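PDB 1WDC: myosin regulatory light chain, striated adductor muscle, which binds a divalent metal ion and helps make the Mg-ATPase activity of molluscan muscle myosin dependent on calcium. Local coordinates for residues Q18-A23 with T70-I75; M26-R31 with K37-A42; N91-F96 with G137-V142; L112-G117 with D123-T128; F129-V134 with T145-G150. One frame throughout, in Å; residues are numbered along the deposited sequence.

Interaction 1 (Q18-A23 with T70-I75); sequences QEMKEA and TMFLSI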
# COMPACT_ATOMS: atom_id res chain seq x y z
N GLN B 18 -21.26 -9.23 28.30
CA GLN B 18 -21.51 -10.16 29.39
C GLN B 18 -20.21 -10.54 30.10
O GLN B 18 -20.21 -10.75 31.31
CB GLN B 18 -22.22 -11.41 28.85
CG GLN B 18 -21.91 -12.72 29.60
CD GLN B 18 -21.55 -13.87 28.65
OE1 GLN B 18 -22.38 -14.75 28.38
NE2 GLN B 18 -20.31 -13.85 28.14
N GLU B 19 -19.11 -10.57 29.34
CA GLU B 19 -17.76 -10.85 29.87
C GLU B 19 -17.25 -9.78 30.82
O GLU B 19 -16.42 -10.07 31.68
CB GLU B 19 -16.76 -10.92 28.74
CG GLU B 19 -16.55 -12.27 28.14
CD GLU B 19 -15.86 -12.16 26.79
OE1 GLU B 19 -15.06 -11.22 26.57
OE2 GLU B 19 -16.18 -13.00 25.92
N MET B 20 -17.59 -8.52 30.52
CA MET B 20 -17.17 -7.33 31.30
C MET B 20 -17.86 -7.19 32.66
O MET B 20 -17.32 -6.58 33.58
CB MET B 20 -17.42 -6.07 30.49
CG MET B 20 -16.85 -6.13 29.10
SD MET B 20 -15.99 -4.64 28.69
CE MET B 20 -14.70 -5.29 27.63
N LYS B 21 -19.12 -7.60 32.69
CA LYS B 21 -19.87 -7.80 33.91
C LYS B 21 -19.11 -8.68 34.91
O LYS B 21 -19.12 -8.41 36.09
CB LYS B 21 -21.20 -8.45 33.55
CG LYS B 21 -22.42 -7.69 33.99
CD LYS B 21 -22.69 -7.94 35.47
CE LYS B 21 -23.18 -6.67 36.17
NZ LYS B 21 -22.11 -5.62 36.21
N GLU B 22 -18.53 -9.77 34.43
CA GLU B 22 -17.83 -10.71 35.30
C GLU B 22 -16.46 -10.18 35.67
O GLU B 22 -15.95 -10.49 36.74
CB GLU B 22 -17.66 -12.08 34.61
CG GLU B 22 -18.28 -13.27 35.36
CD GLU B 22 -17.45 -13.78 36.57
OE1 GLU B 22 -17.41 -13.07 37.62
OE2 GLU B 22 -16.92 -14.92 36.51
N ALA B 23 -15.81 -9.51 34.72
CA ALA B 23 -14.55 -8.84 34.99
C ALA B 23 -14.83 -7.76 36.03
O ALA B 23 -14.14 -7.68 37.04
CB ALA B 23 -13.99 -8.20 33.72
N THR B 70 -22.23 0.62 34.30
CA THR B 70 -22.69 1.35 33.13
C THR B 70 -21.62 2.31 32.64
O THR B 70 -21.37 2.45 31.43
CB THR B 70 -23.99 2.12 33.47
OG1 THR B 70 -25.08 1.21 33.47
CG2 THR B 70 -24.30 3.15 32.48
N MET B 71 -20.93 2.94 33.58
CA MET B 71 -19.86 3.85 33.25
C MET B 71 -18.60 3.03 32.84
O MET B 71 -17.81 3.49 31.99
CB MET B 71 -19.62 4.74 34.48
CG MET B 71 -18.26 5.36 34.58
SD MET B 71 -18.19 6.78 33.57
CE MET B 71 -19.94 7.09 33.32
N PHE B 72 -18.51 1.79 33.33
CA PHE B 72 -17.39 0.86 33.06
C PHE B 72 -17.44 0.39 31.60
O PHE B 72 -16.43 0.33 30.92
CB PHE B 72 -17.49 -0.37 33.98
CG PHE B 72 -16.38 -1.41 33.77
CD1 PHE B 72 -15.14 -1.26 34.39
CD2 PHE B 72 -16.62 -2.57 33.06
CE1 PHE B 72 -14.16 -2.28 34.31
CE2 PHE B 72 -15.66 -3.58 32.97
CZ PHE B 72 -14.43 -3.44 33.59
N LEU B 73 -18.55 -0.23 31.29
CA LEU B 73 -18.89 -0.61 29.94
C LEU B 73 -18.55 0.50 28.97
O LEU B 73 -17.88 0.26 27.96
CB LEU B 73 -20.38 -0.90 29.90
CG LEU B 73 -20.91 -1.92 28.90
CD1 LEU B 73 -19.86 -2.97 28.50
CD2 LEU B 73 -22.12 -2.53 29.57
N SER B 74 -18.95 1.71 29.33
CA SER B 74 -18.85 2.87 28.45
C SER B 74 -17.43 3.34 28.16
O SER B 74 -17.17 3.79 27.05
CB SER B 74 -19.68 4.03 28.99
OG SER B 74 -18.99 5.26 28.79
N ILE B 75 -16.53 3.31 29.15
CA ILE B 75 -15.13 3.71 28.90
C ILE B 75 -14.38 2.69 28.00
O ILE B 75 -13.39 3.04 27.34
CB ILE B 75 -14.31 3.94 30.24
CG1 ILE B 75 -13.87 2.60 30.86
CG2 ILE B 75 -15.13 4.75 31.26
CD1 ILE B 75 -12.82 2.74 31.94

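Interaction 2 (M26-R31 with K37-A42); sequences MIDVDR and KEDIKA. With MG (magnesium ion), chain D.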
# COMPACT_ATOMS: atom_id res chain seq x y z
N MET B 26 -15.19 -8.81 39.80
CA MET B 26 -13.95 -9.28 40.42
C MET B 26 -13.06 -8.08 40.73
O MET B 26 -12.23 -8.14 41.64
CB MET B 26 -13.22 -10.19 39.45
CG MET B 26 -13.34 -11.65 39.77
SD MET B 26 -12.03 -12.48 38.90
CE MET B 26 -10.57 -12.07 39.94
N ILE B 27 -13.10 -7.10 39.83
CA ILE B 27 -12.45 -5.82 40.06
C ILE B 27 -13.15 -5.10 41.21
O ILE B 27 -12.51 -4.42 42.00
CB ILE B 27 -12.49 -4.92 38.81
CG1 ILE B 27 -11.86 -5.64 37.62
CG2 ILE B 27 -11.77 -3.60 39.07
CD1 ILE B 27 -11.91 -4.83 36.31
N ASP B 28 -14.47 -5.26 41.31
CA ASP B 28 -15.24 -4.60 42.35
C ASP B 28 -15.10 -5.32 43.69
O ASP B 28 -16.08 -5.79 44.28
CB ASP B 28 -16.70 -4.50 41.94
CG ASP B 28 -17.56 -3.92 43.03
OD1 ASP B 28 -17.04 -3.11 43.82
OD2 ASP B 28 -18.68 -4.41 43.20
N VAL B 29 -13.90 -5.24 44.25
CA VAL B 29 -13.46 -6.17 45.28
C VAL B 29 -14.39 -6.20 46.51
O VAL B 29 -14.78 -7.29 46.95
CB VAL B 29 -11.98 -5.87 45.67
CG1 VAL B 29 -11.60 -6.63 46.92
CG2 VAL B 29 -11.04 -6.28 44.52
N ASP B 30 -14.94 -5.04 46.85
CA ASP B 30 -15.75 -4.88 48.06
C ASP B 30 -17.28 -5.05 47.86
O ASP B 30 -18.07 -4.78 48.77
CB ASP B 30 -15.43 -3.51 48.70
CG ASP B 30 -15.83 -2.35 47.81
OD1 ASP B 30 -16.72 -2.54 46.97
OD2 ASP B 30 -15.33 -1.22 48.01
N ARG B 31 -17.63 -5.70 46.75
CA ARG B 31 -18.93 -5.57 46.09
C ARG B 31 -19.95 -4.55 46.57
O ARG B 31 -21.02 -4.91 47.02
CB ARG B 31 -19.61 -6.94 45.94
CG ARG B 31 -19.47 -7.88 47.12
CD ARG B 31 -20.74 -7.89 47.99
NE ARG B 31 -21.94 -8.37 47.31
CZ ARG B 31 -23.14 -7.78 47.42
NH1 ARG B 31 -23.24 -6.59 47.99
NH2 ARG B 31 -24.21 -8.35 46.88
N LYS B 37 -10.40 3.52 43.88
CA LYS B 37 -8.96 3.36 43.74
C LYS B 37 -8.49 2.20 44.60
O LYS B 37 -7.58 1.48 44.24
CB LYS B 37 -8.19 4.64 44.13
CG LYS B 37 -6.67 4.55 43.86
CD LYS B 37 -5.98 5.90 43.82
CE LYS B 37 -5.87 6.50 45.20
NZ LYS B 37 -5.34 7.91 45.18
N GLU B 38 -9.25 1.93 45.66
CA GLU B 38 -8.89 0.92 46.63
C GLU B 38 -9.12 -0.46 46.06
O GLU B 38 -8.41 -1.38 46.41
CB GLU B 38 -9.75 1.11 47.90
CG GLU B 38 -9.40 2.34 48.74
CD GLU B 38 -9.80 3.67 48.10
OE1 GLU B 38 -10.96 3.78 47.64
OE2 GLU B 38 -8.96 4.62 48.11
N ASP B 39 -10.20 -0.63 45.31
CA ASP B 39 -10.56 -1.92 44.68
C ASP B 39 -9.54 -2.35 43.62
O ASP B 39 -9.10 -3.50 43.58
CB ASP B 39 -11.89 -1.80 43.97
CG ASP B 39 -13.07 -1.93 44.89
OD1 ASP B 39 -13.05 -2.66 45.91
OD2 ASP B 39 -14.07 -1.33 44.50
N ILE B 40 -9.37 -1.47 42.64
CA ILE B 40 -8.30 -1.59 41.65
C ILE B 40 -6.95 -1.98 42.28
O ILE B 40 -6.28 -2.86 41.75
CB ILE B 40 -8.17 -0.26 40.88
CG1 ILE B 40 -9.42 0.01 40.08
CG2 ILE B 40 -6.99 -0.29 39.93
CD1 ILE B 40 -9.33 1.32 39.41
N LYS B 41 -6.54 -1.32 43.37
CA LYS B 41 -5.31 -1.66 44.10
C LYS B 41 -5.37 -3.03 44.75
O LYS B 41 -4.44 -3.82 44.61
CB LYS B 41 -5.01 -0.64 45.19
CG LYS B 41 -3.76 -0.91 46.04
CD LYS B 41 -3.26 0.40 46.70
CE LYS B 41 -2.17 0.17 47.76
NZ LYS B 41 -2.53 -0.94 48.69
N ALA B 42 -6.48 -3.36 45.40
CA ALA B 42 -6.59 -4.66 46.03
C ALA B 42 -6.49 -5.79 44.97
O ALA B 42 -5.69 -6.72 45.13
CB ALA B 42 -7.87 -4.74 46.79
MG MG D . -16.31 -1.17 45.07
O HOH W 1 -15.42 0.88 46.00

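Interaction 3 (N91-F96 with G137-V142); sequences NAFAMF and GKFDYV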
# COMPACT_ATOMS: atom_id res chain seq x y z
N ASN B 91 -8.67 -8.70 4.86
CA ASN B 91 -8.67 -8.38 3.44
C ASN B 91 -7.66 -7.37 3.03
O ASN B 91 -7.28 -7.36 1.87
CB ASN B 91 -10.04 -7.89 2.99
CG ASN B 91 -11.05 -9.00 2.93
OD1 ASN B 91 -12.26 -8.75 2.90
ND2 ASN B 91 -10.58 -10.23 2.95
N ALA B 92 -7.30 -6.44 3.92
CA ALA B 92 -6.28 -5.45 3.60
C ALA B 92 -4.94 -6.13 3.42
O ALA B 92 -4.20 -5.77 2.53
CB ALA B 92 -6.18 -4.38 4.71
N PHE B 93 -4.62 -7.07 4.30
CA PHE B 93 -3.37 -7.88 4.25
C PHE B 93 -3.34 -8.75 2.95
O PHE B 93 -2.28 -8.92 2.31
CB PHE B 93 -3.31 -8.82 5.48
CG PHE B 93 -2.68 -8.21 6.75
CD1 PHE B 93 -1.34 -7.83 6.79
CD2 PHE B 93 -3.41 -8.14 7.94
CE1 PHE B 93 -0.72 -7.41 7.99
CE2 PHE B 93 -2.79 -7.71 9.15
CZ PHE B 93 -1.45 -7.35 9.16
N ALA B 94 -4.50 -9.32 2.64
CA ALA B 94 -4.69 -10.21 1.52
C ALA B 94 -4.47 -9.53 0.18
O ALA B 94 -3.99 -10.17 -0.75
CB ALA B 94 -6.05 -10.81 1.58
N MET B 95 -4.63 -8.22 0.12
CA MET B 95 -4.22 -7.48 -1.08
C MET B 95 -2.75 -7.70 -1.44
O MET B 95 -2.27 -7.21 -2.46
CB MET B 95 -4.43 -5.99 -0.87
CG MET B 95 -5.83 -5.65 -0.49
SD MET B 95 -5.94 -3.93 -0.62
CE MET B 95 -7.68 -3.63 -0.23
N PHE B 96 -1.98 -8.17 -0.47
CA PHE B 96 -0.55 -8.28 -0.68
C PHE B 96 -0.17 -9.74 -0.79
O PHE B 96 0.99 -10.07 -0.78
CB PHE B 96 0.19 -7.61 0.48
CG PHE B 96 -0.09 -6.14 0.60
CD1 PHE B 96 -1.18 -5.69 1.34
CD2 PHE B 96 0.70 -5.21 -0.05
CE1 PHE B 96 -1.50 -4.31 1.42
CE2 PHE B 96 0.40 -3.82 0.03
CZ PHE B 96 -0.72 -3.38 0.77
N GLY B 137 9.98 -17.99 8.20
CA GLY B 137 10.09 -16.80 7.39
C GLY B 137 8.76 -16.28 6.90
O GLY B 137 8.71 -15.30 6.20
N LYS B 138 7.67 -16.86 7.39
CA LYS B 138 6.32 -16.41 7.04
C LYS B 138 5.55 -15.85 8.23
O LYS B 138 5.10 -16.62 9.08
CB LYS B 138 5.48 -17.55 6.44
CG LYS B 138 5.62 -17.71 4.93
CD LYS B 138 5.94 -19.15 4.56
CE LYS B 138 4.75 -20.12 4.79
NZ LYS B 138 5.16 -21.54 5.12
N PHE B 139 5.11 -14.61 8.06
CA PHE B 139 4.17 -13.94 8.95
C PHE B 139 2.71 -14.39 8.68
O PHE B 139 2.24 -14.36 7.54
CB PHE B 139 4.35 -12.42 8.76
CG PHE B 139 3.33 -11.57 9.46
CD1 PHE B 139 3.57 -11.09 10.74
CD2 PHE B 139 2.22 -11.08 8.76
CE1 PHE B 139 2.75 -10.16 11.30
CE2 PHE B 139 1.40 -10.14 9.30
CZ PHE B 139 1.65 -9.67 10.58
N ASP B 140 2.05 -14.90 9.73
CA ASP B 140 0.66 -15.36 9.65
C ASP B 140 -0.36 -14.21 9.92
O ASP B 140 -0.88 -14.05 11.03
CB ASP B 140 0.48 -16.55 10.63
CG ASP B 140 -0.88 -17.25 10.50
OD1 ASP B 140 -1.80 -16.70 9.87
OD2 ASP B 140 -1.06 -18.35 11.05
N TYR B 141 -0.76 -13.51 8.87
CA TYR B 141 -1.64 -12.37 9.02
C TYR B 141 -3.06 -12.73 9.40
O TYR B 141 -3.84 -11.87 9.81
CB TYR B 141 -1.62 -11.50 7.77
CG TYR B 141 -2.23 -12.10 6.52
CD1 TYR B 141 -3.63 -12.14 6.35
CD2 TYR B 141 -1.43 -12.55 5.46
CE1 TYR B 141 -4.20 -12.67 5.20
CE2 TYR B 141 -2.00 -13.03 4.27
CZ TYR B 141 -3.38 -13.10 4.17
OH TYR B 141 -3.98 -13.55 3.04
N VAL B 142 -3.45 -13.98 9.19
CA VAL B 142 -4.79 -14.35 9.56
C VAL B 142 -4.80 -14.42 11.09
O VAL B 142 -5.67 -13.83 11.73
CB VAL B 142 -5.23 -15.69 8.95
CG1 VAL B 142 -6.60 -16.02 9.40
CG2 VAL B 142 -5.23 -15.61 7.45

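Interaction 4 (L112-G117 with D123-T128); sequences LLENMG and DEMRMT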
# COMPACT_ATOMS: atom_id res chain seq x y z
N LEU B 112 6.95 -3.05 4.06
CA LEU B 112 5.71 -2.32 3.83
C LEU B 112 5.44 -1.34 4.95
O LEU B 112 5.30 -0.16 4.69
CB LEU B 112 4.53 -3.29 3.72
CG LEU B 112 4.41 -4.04 2.40
CD1 LEU B 112 3.39 -5.15 2.56
CD2 LEU B 112 3.96 -3.05 1.33
N LEU B 113 5.54 -1.82 6.20
CA LEU B 113 5.19 -1.08 7.43
C LEU B 113 6.16 0.01 7.79
O LEU B 113 5.77 1.13 8.13
CB LEU B 113 5.10 -2.01 8.64
CG LEU B 113 3.96 -3.05 8.77
CD1 LEU B 113 4.21 -3.84 10.06
CD2 LEU B 113 2.58 -2.35 8.80
N GLU B 114 7.43 -0.29 7.59
CA GLU B 114 8.48 0.58 8.04
C GLU B 114 8.88 1.66 7.04
O GLU B 114 9.34 2.74 7.42
CB GLU B 114 9.65 -0.30 8.40
CG GLU B 114 10.91 0.42 8.59
CD GLU B 114 11.95 -0.47 9.20
OE1 GLU B 114 12.00 -1.68 8.87
OE2 GLU B 114 12.66 0.05 10.08
N ASN B 115 8.71 1.36 5.77
CA ASN B 115 9.37 2.11 4.72
C ASN B 115 8.38 2.82 3.88
O ASN B 115 8.73 3.63 3.05
CB ASN B 115 10.16 1.17 3.84
CG ASN B 115 11.43 0.70 4.48
OD1 ASN B 115 11.76 -0.49 4.44
ND2 ASN B 115 12.19 1.62 5.06
N MET B 116 7.12 2.49 4.07
CA MET B 116 6.11 2.96 3.17
C MET B 116 4.95 3.49 3.97
O MET B 116 4.76 3.06 5.12
CB MET B 116 5.62 1.81 2.28
CG MET B 116 6.16 1.83 0.89
SD MET B 116 6.25 0.17 0.36
CE MET B 116 7.84 -0.23 1.03
N GLY B 117 4.07 4.21 3.28
CA GLY B 117 2.84 4.68 3.88
C GLY B 117 3.13 5.68 4.98
O GLY B 117 4.05 6.49 4.85
N ASP B 123 10.24 1.61 17.21
CA ASP B 123 9.64 1.15 18.44
C ASP B 123 8.27 0.62 18.20
O ASP B 123 7.96 -0.44 18.71
CB ASP B 123 9.63 2.24 19.50
CG ASP B 123 10.99 2.38 20.19
OD1 ASP B 123 11.48 1.36 20.76
OD2 ASP B 123 11.62 3.47 20.05
N GLU B 124 7.52 1.23 17.28
CA GLU B 124 6.30 0.56 16.80
C GLU B 124 6.65 -0.74 16.08
O GLU B 124 5.89 -1.71 16.15
CB GLU B 124 5.55 1.44 15.84
CG GLU B 124 5.05 2.68 16.42
CD GLU B 124 4.75 3.70 15.37
OE1 GLU B 124 5.60 3.93 14.51
OE2 GLU B 124 3.71 4.35 15.44
N MET B 125 7.82 -0.77 15.43
CA MET B 125 8.27 -1.97 14.69
C MET B 125 8.67 -3.07 15.68
O MET B 125 8.19 -4.22 15.63
CB MET B 125 9.48 -1.63 13.77
CG MET B 125 9.14 -0.97 12.41
SD MET B 125 7.96 -1.86 11.37
CE MET B 125 8.73 -3.35 11.29
N ARG B 126 9.49 -2.65 16.63
CA ARG B 126 9.89 -3.51 17.72
C ARG B 126 8.65 -4.17 18.40
O ARG B 126 8.61 -5.41 18.59
CB ARG B 126 10.68 -2.65 18.70
CG ARG B 126 11.82 -3.35 19.41
CD ARG B 126 12.01 -2.76 20.81
NE ARG B 126 11.42 -3.66 21.80
CZ ARG B 126 10.70 -3.29 22.85
NH1 ARG B 126 10.77 -2.05 23.34
NH2 ARG B 126 10.02 -4.22 23.49
N MET B 127 7.62 -3.35 18.65
CA MET B 127 6.44 -3.76 19.43
C MET B 127 5.47 -4.63 18.66
O MET B 127 4.81 -5.48 19.23
CB MET B 127 5.68 -2.54 19.97
CG MET B 127 6.32 -1.85 21.19
SD MET B 127 7.24 -2.97 22.34
CE MET B 127 5.93 -4.16 22.89
N THR B 128 5.33 -4.36 17.37
CA THR B 128 4.42 -5.12 16.54
C THR B 128 4.89 -6.54 16.41
O THR B 128 4.12 -7.48 16.53
CB THR B 128 4.38 -4.52 15.17
OG1 THR B 128 3.83 -3.22 15.28
CG2 THR B 128 3.53 -5.34 14.26

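Interaction 5 (F129-V134 with T145-G150); sequences FKEAPV and TAMIKG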
# COMPACT_ATOMS: atom_id res chain seq x y z
N PHE B 129 6.19 -6.68 16.15
CA PHE B 129 6.73 -7.99 15.80
C PHE B 129 7.26 -8.77 17.02
O PHE B 129 7.50 -9.98 16.93
CB PHE B 129 7.82 -7.85 14.72
CG PHE B 129 7.29 -7.47 13.35
CD1 PHE B 129 6.59 -8.38 12.58
CD2 PHE B 129 7.37 -6.16 12.90
CE1 PHE B 129 5.96 -7.96 11.40
CE2 PHE B 129 6.72 -5.77 11.73
CZ PHE B 129 6.03 -6.66 11.00
N LYS B 130 7.37 -8.11 18.18
CA LYS B 130 7.51 -8.81 19.47
C LYS B 130 6.40 -9.85 19.66
O LYS B 130 6.62 -10.94 20.21
CB LYS B 130 7.48 -7.77 20.61
CG LYS B 130 7.99 -8.26 21.98
CD LYS B 130 8.34 -7.09 22.91
CE LYS B 130 9.05 -7.57 24.18
NZ LYS B 130 8.39 -7.08 25.44
N GLU B 131 5.22 -9.56 19.10
CA GLU B 131 4.04 -10.36 19.36
C GLU B 131 3.62 -11.31 18.22
O GLU B 131 3.00 -12.34 18.47
CB GLU B 131 2.90 -9.42 19.74
CG GLU B 131 2.25 -9.75 21.09
CD GLU B 131 3.25 -9.92 22.23
OE1 GLU B 131 4.16 -9.06 22.38
OE2 GLU B 131 3.12 -10.90 23.00
N ALA B 132 4.20 -11.06 17.04
CA ALA B 132 3.71 -11.58 15.76
C ALA B 132 3.94 -13.09 15.54
O ALA B 132 5.02 -13.63 15.85
CB ALA B 132 4.34 -10.79 14.62
N PRO B 133 2.94 -13.79 14.98
CA PRO B 133 3.12 -15.19 14.61
C PRO B 133 3.96 -15.33 13.30
O PRO B 133 3.48 -14.97 12.22
CB PRO B 133 1.69 -15.68 14.45
CG PRO B 133 0.88 -14.40 14.12
CD PRO B 133 1.79 -13.23 14.24
N VAL B 134 5.26 -15.63 13.47
CA VAL B 134 6.23 -15.84 12.38
C VAL B 134 6.89 -17.23 12.49
O VAL B 134 7.26 -17.66 13.58
CB VAL B 134 7.32 -14.78 12.41
CG1 VAL B 134 8.26 -14.96 11.26
CG2 VAL B 134 6.70 -13.41 12.34
N THR B 145 -4.28 -10.98 12.74
CA THR B 145 -5.51 -10.20 12.75
C THR B 145 -6.43 -10.59 13.91
O THR B 145 -6.90 -9.70 14.62
CB THR B 145 -6.25 -10.34 11.41
OG1 THR B 145 -5.41 -9.86 10.34
CG2 THR B 145 -7.53 -9.54 11.44
N ALA B 146 -6.67 -11.89 14.11
CA ALA B 146 -7.37 -12.38 15.29
C ALA B 146 -6.76 -11.87 16.62
O ALA B 146 -7.45 -11.27 17.43
CB ALA B 146 -7.39 -13.89 15.27
N MET B 147 -5.44 -11.98 16.76
CA MET B 147 -4.69 -11.43 17.89
C MET B 147 -4.93 -9.95 18.08
O MET B 147 -4.97 -9.47 19.20
CB MET B 147 -3.19 -11.66 17.70
CG MET B 147 -2.31 -10.62 18.39
SD MET B 147 -0.60 -11.18 18.69
CE MET B 147 0.28 -9.89 17.89
N ILE B 148 -4.89 -9.21 16.98
CA ILE B 148 -5.09 -7.76 16.98
C ILE B 148 -6.56 -7.33 17.22
O ILE B 148 -6.81 -6.24 17.71
CB ILE B 148 -4.53 -7.17 15.67
CG1 ILE B 148 -3.22 -6.50 15.97
CG2 ILE B 148 -5.49 -6.21 14.97
CD1 ILE B 148 -2.98 -5.37 15.02
N LYS B 149 -7.49 -8.27 17.06
CA LYS B 149 -8.90 -8.01 17.27
C LYS B 149 -9.49 -8.82 18.42
O LYS B 149 -10.68 -8.69 18.69
CB LYS B 149 -9.68 -8.30 16.01
CG LYS B 149 -9.37 -7.34 14.90
CD LYS B 149 -10.55 -6.47 14.64
CE LYS B 149 -10.75 -5.41 15.73
NZ LYS B 149 -12.16 -4.84 15.76
N GLY B 150 -8.71 -9.72 19.00
CA GLY B 150 -9.16 -10.48 20.16
C GLY B 150 -9.89 -11.79 19.89
O GLY B 150 -10.23 -12.51 20.83

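Interaction 1 (Q18-A23 with T70-I75)
The backbone carbonyl oxygen of Met20 comes up obliquely to the ring of Phe72, with Met20 O 3.5 Å from Phe72 CE2; this is the closest approach between the two segments and a van der Waals contact with a ring carbon. The same ring corner, CE2, also receives the start of the methionine side chain: Met20 CB lies in the ring plane, at the edge, 3.9 Å from Phe72 CE2. Phe72 reaches across because its CG stands anti to the backbone N (chi1 179°), which carries the ring straight out from its helix. Both segments are helical here, and the pairing brings helix 14-27, the entering helix of the first EF-hand, against helix 69-79 within the N-terminal half of the molecule. Beyond CB the methionine bends at chi2 and chi3. Its sulfur makes an oblique Met-aromatic contact, SD standing 5.5 Å from the Phe72 ring centroid and 57° off the ring normal. Met20 SD also packs against the methyl Leu73 CD1 at 4.2 Å, so the thioether touches two successive residues of the partner helix. Phe24 meets the Phe72 ring edge-to-face, Phe76 joins it at an angle, and Met20 also packs on an aromatic side chain of another chain. The Phe72 side chain sits about 11 Å from the bound magnesium ion.

Interaction 2 (M26-R31 with K37-A42)
Asp39 closes the metal loop of the first EF-hand by reaching from the start of helix 37-47 back to Asp28 and Asp30, just beyond the end of helix 14-27. The tight part of the contact is built round its carboxylate, whose two oxygens have separate tasks. Asp39 OD2 binds the magnesium ion at 2.3 Å. Asp39 OD1 takes a hydrogen bond from Asp30 N over 3.2 Å, met from above the carboxylate plane, and this ties the loop backbone to the exiting helix. Asp28 OD1 and Asp30 OD1 each bind the magnesium at 2.4 Å, as does a water, and Asp32 and the Phe34 carbonyl oxygen bring the ligands to six. Asp30 CG lies between its backbone N and carbonyl carbon (chi1 64°), which turns OD1 to the ion. The Asp28 and Asp39 side chains run side by side, their carboxylate planes 81° apart, and the ion they share probably offsets the repulsion of these acids. Asp28 OD2 is held by Gly33 N. Nearer the helices, Ile27 O rests 3.3 Å from Asp39 CB, and Val35 packs on both Ile27 and Ile40. The side of the contact at Val29 is looser and faces solvent: both methyls of Val29, CG1 and CG2, touch Ala42 CB at 4.2 Å. At the outer edge of the site, the magnesium-bound water donates a hydrogen bond to Asp30 OD2, the non-coordinating oxygen of that carboxylate.

Interaction 3 (N91-F96 with G137-V142)
Phe93 and Tyr141 each lay a CB over the other's ring, a reciprocal pair of CH-pi contacts. Tyr141 CB stands 3.8 Å from the Phe93 ring centroid, and Phe93 CB lies 3.8 Å from the Tyr141 centroid, in both cases over a face. The side chains run past each other in opposite directions, so the two rings, though only 18° from parallel, are slid apart and barely overlap. Tyr141 takes up this place with CG between its backbone N and carbonyl carbon (chi1 68°). The remaining aromatic contact is oblique: Phe93 CE1 meets Phe139 CE2 at 3.7 Å, with the ring planes at 52°. These three rings form an aromatic cluster in the C-terminal EF-hand pair, fixing helix 86-94 to the short strand 138-139 and the start of helix 141-149, with Ile109 packed beside Phe93 and Phe139. Replacing Phe93 by an alanine would probably strip Tyr141 CB and the Phe139 edge of their shared partner and open a gap between helix 86-94 and the strand and helix that face it. A smaller contact is made by the methyl Ala94 CB, 3.7 Å from Tyr141 OH. Among polar contacts, that hydroxyl is hydrogen-bonded to Asp97, while Asp140 caps helix 141-149 through a weak bond from Val142 N.

Interaction 4 (L112-G117 with D123-T128)
Met125 slides its sulfur against the CB atoms of two successive residues of the facing helix. Met125 SD lies 3.8 Å from Glu114 CB and 4.0 Å from Leu113 CB, and Met125 CG adds a looser touch on Glu114 CB at 4.1 Å. The thioether gets there by curling: CG is anti to the carbonyl carbon (chi1 -81°), and the chain then bends again at chi2 and chi3, so it is the flank of the side chain, through CG and SD, that does the touching. Glu114 offers its aliphatic root to this contact and then runs on extended, carrying its carboxylate away from the sulfur. Leu113 points toward the partner helix, and its nearest atom there is again CB. The contact is therefore purely apolar and rests on the one methionine. Further along helix 122-131, Thr128 OG1 donates to Glu124 O over 2.7 Å, and Thr128 N reaches the same oxygen at 3.0 Å from the opposite face of the carbonyl plane. Two donors thus grip Glu124 O, and the buried hydroxyl finds its acceptor in its own helix. Helix 106-115 is the exiting helix of EF-hand 2 in the C-terminal lobe and helix 122-131 opens the next helix-loop-helix; the contact packs the two across their linker, where Phe120 lies on both Met125 and Thr128, and apolar side chains of another chain cover Leu113 and Thr128.

Interaction 5 (F129-V134 with T145-G150)
Met147 reaches out from helix 141-149 to Glu131 on the chain of helix 122-131, so the contact spans the two helices of the last EF-hand-like helix-loop-helix, away from the metal site. Its CB leaves the backbone toward the partner segment, and CG continues anti to the backbone N (chi1 152°), which sends the chain outward, nearly extended through chi2. Neither CB nor CG makes a close contact across the gap; they serve to span it. The sulfur is the first atom to meet segment 129-134: Met147 SD lies 3.8 Å from Glu131 O and 4.0 Å from Glu131 CG. At chi3 the chain bends, and the methyl turns in against the glutamate. Met147 CE stands 3.2 Å from Glu131 CB, short enough for two carbons that the exact spacing is doubtful, and 3.6 Å from Glu131 C. The two side chains cross at about a right angle, and Glu131 then leads its carboxylate away from the methionine. A serine in place of Met147 would probably leave Glu131 CB and its carbonyl without their partner, opening a gap between the two helices at the surface. An aromatic side chain of another chain packs on both Glu131 and Met147. The methyl reaches one residue beyond the glutamate as well, Met147 CE lying 4.2 Å from Ala132 N.

How the interactions relate
From the N terminus, helix 14-27 is used twice. Interaction 2 closes the short metal loop with helix 37-47, and the longer loop closed by interaction 1, ending on helix 69-79, encloses it; the two touch where Phe72 packs on Ile27. Interactions 3, 4 and 5 all come later in the chain, on the opposite side of the chain's centre; interaction 4 closes before interaction 5 opens. The loop of interaction 3, from helix 86-94 to helix 141-149, contains interaction 4, while interaction 5 crosses interaction 3, since their segments alternate. Phe139 packs on Phe129 and Ala132, Leu113 on Phe129, and Phe96 on Leu112, so these three contacts unite the C-terminal helices and small sheet into one lobe.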